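Local atomic coordinates of lumazine protein (Photobacterium kishitanii, PDB entry 3A35), a protein that binds a lumazine derivative, riboflavin or FMN and probably serves as an antenna that shifts bacterial luciferase emission to shorter wavelengths. Residues I15-D19 with D20-H24. Residues are numbered along the deposited sequence; the frame is centred on the assembly and turned at random.
Sequences ISKND and DTQRH
Ile-15 lays its CG1 over the centre of one face of the His-24 imidazole, 4.1 Å from the ring centroid and almost on the normal, a CH-pi contact. Its chi1 of -57° also brings CG2 under the NE2-CD2 side of that face, 3.7 Å from NE2; a branched aliphatic chain suits this place because its two branches spread over one face. The ring's rotation is set by Gln-22, whose extended chain brings an amide oxygen, OE1, 2.9 Å from His-24 NE2 to accept a nearly straight bond (177°) in both the ring and carbonyl planes, while Gln-22 NE2 is held by the carbonyl of Arg-73.

On the other face of the ladder, water bridges Ser-16 OG and Arg-23 O. That carbonyl also takes Ser-16 N at 2.8 Å, and Arg-23 N returns a bond to Ser-16 O (3.0 Å), completing a hydrogen-bonded pair. Arg-23 is long enough to reach a salt bridge with ligand-binding Asp-62. Beta-branched Thr-21 packs CG2 on Asn-18 CB (3.3 Å) while OG1 hydrogen-bonds Ile-63 O. Asn-18 N to Thr-21 O (2.9 Å) and a weak return bond close a two-residue turn, Asp-19 (phi 67°) and Asp-20, near type II', completing the beta hairpin of strands 8-17 and 22-27 in the first lumazine-binding barrel.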
loop_
_atom_site.group_PDB
_atom_site.type_symbol
_atom_site.label_atom_id
_atom_site.label_comp_id
_atom_site.label_asym_id
_atom_site.label_seq_id
_atom_site.Cartn_x
_atom_site.Cartn_y
_atom_site.Cartn_z
ATOM N N ILE A 15 -4.386 -7.548 -16.106
ATOM C CA ILE A 15 -4.641 -6.113 -16.119
ATOM C C ILE A 15 -5.362 -5.804 -17.436
ATOM O O ILE A 15 -4.846 -6.107 -18.523
ATOM C CB ILE A 15 -3.434 -5.331 -15.985
ATOM C CG1 ILE A 15 -2.663 -5.678 -14.703
ATOM C CG2 ILE A 15 -3.703 -3.763 -16.121
ATOM C CD1 ILE A 15 -1.356 -5.023 -14.720
ATOM N N SER A 16 -6.487 -5.130 -17.348
ATOM C CA SER A 16 -7.237 -4.611 -18.544
ATOM C C SER A 16 -7.025 -3.172 -18.630
ATOM O O SER A 16 -7.337 -2.444 -17.587
ATOM C CB SER A 16 -8.713 -4.852 -18.295
ATOM O OG SER A 16 -9.081 -6.240 -18.267
ATOM N N LYS A 17 -6.418 -2.712 -19.760
ATOM C CA LYS A 17 -6.156 -1.338 -19.881
ATOM C C LYS A 17 -7.291 -0.602 -20.519
ATOM O O LYS A 17 -7.424 -0.682 -21.780
ATOM C CB LYS A 17 -4.894 -1.243 -20.705
ATOM C CG LYS A 17 -3.713 -2.115 -20.047
ATOM C CD LYS A 17 -2.426 -1.354 -20.028
ATOM C CE LYS A 17 -1.644 -1.726 -18.720
ATOM N NZ LYS A 17 -2.516 -1.565 -17.491
ATOM N N ASN A 18 -8.016 0.244 -19.775
ATOM C CA ASN A 18 -9.146 0.923 -20.310
ATOM C C ASN A 18 -8.939 2.374 -20.282
ATOM O O ASN A 18 -9.893 3.104 -20.076
ATOM C CB ASN A 18 -10.437 0.625 -19.554
ATOM C CG ASN A 18 -10.705 -0.878 -19.367
ATOM O OD1 ASN A 18 -10.976 -1.573 -20.352
ATOM N ND2 ASN A 18 -10.743 -1.370 -18.060
ATOM N N ASP A 19 -7.695 2.789 -20.443
ATOM C CA ASP A 19 -7.326 4.223 -20.530
ATOM C C ASP A 19 -7.518 5.146 -19.235
ATOM O O ASP A 19 -6.528 5.476 -18.508
ATOM C CB ASP A 19 -8.017 4.824 -21.762
ATOM C CG ASP A 19 -7.452 6.205 -22.106
ATOM O OD1 ASP A 19 -7.768 6.719 -23.208
ATOM O OD2 ASP A 19 -6.673 6.753 -21.258
ATOM N N ASP A 20 -8.720 5.608 -18.933
ATOM C CA ASP A 20 -8.820 6.291 -17.639
ATOM C C ASP A 20 -9.326 5.312 -16.563
ATOM O O ASP A 20 -9.722 5.696 -15.446
ATOM C CB ASP A 20 -9.628 7.608 -17.733
ATOM C CG ASP A 20 -11.033 7.377 -18.214
ATOM O OD1 ASP A 20 -11.344 6.182 -18.576
ATOM O OD2 ASP A 20 -11.829 8.360 -18.221
ATOM N N THR A 21 -9.287 4.019 -16.840
ATOM C CA THR A 21 -9.642 3.062 -15.775
ATOM C C THR A 21 -8.778 1.863 -16.119
ATOM O O THR A 21 -8.308 1.670 -17.314
ATOM C CB THR A 21 -11.137 2.741 -15.713
ATOM O OG1 THR A 21 -11.581 1.811 -14.691
ATOM C CG2 THR A 21 -11.691 2.267 -16.986
ATOM N N GLN A 22 -8.586 1.017 -15.108
ATOM C CA GLN A 22 -8.006 -0.304 -15.356
ATOM C C GLN A 22 -8.703 -1.301 -14.512
ATOM O O GLN A 22 -9.045 -1.011 -13.339
ATOM C CB GLN A 22 -6.537 -0.345 -15.005
ATOM C CG GLN A 22 -5.691 0.517 -15.915
ATOM C CD GLN A 22 -4.231 0.512 -15.620
ATOM O OE1 GLN A 22 -3.765 -0.137 -14.677
ATOM N NE2 GLN A 22 -3.414 1.103 -16.502
ATOM N N ARG A 23 -8.818 -2.542 -14.949
ATOM C CA ARG A 23 -9.316 -3.618 -14.092
ATOM C C ARG A 23 -8.188 -4.563 -13.816
ATOM O O ARG A 23 -7.551 -5.089 -14.756
ATOM C CB ARG A 23 -10.548 -4.342 -14.720
ATOM C CG ARG A 23 -10.945 -5.570 -13.930
ATOM C CD ARG A 23 -12.289 -6.139 -14.337
ATOM N NE ARG A 23 -13.345 -5.140 -14.119
ATOM C CZ ARG A 23 -14.618 -5.379 -14.489
ATOM N NH1 ARG A 23 -14.914 -6.502 -15.136
ATOM N NH2 ARG A 23 -15.497 -4.403 -14.348
ATOM N N HIS A 24 -7.894 -4.752 -12.519
ATOM C CA HIS A 24 -6.850 -5.622 -12.122
ATOM C C HIS A 24 -7.445 -6.879 -11.459
ATOM O O HIS A 24 -8.311 -6.765 -10.519
ATOM C CB HIS A 24 -5.955 -4.974 -11.072
ATOM C CG HIS A 24 -5.097 -3.894 -11.618
ATOM N ND1 HIS A 24 -3.866 -3.587 -11.130
ATOM C CD2 HIS A 24 -5.285 -3.068 -12.691
ATOM C CE1 HIS A 24 -3.324 -2.588 -11.813
ATOM N NE2 HIS A 24 -4.188 -2.215 -12.772
HETATM O O HOH W 1 -8.476 -7.697 -15.836
HETATM O O HOH W 2 -1.241 -1.479 -15.148
#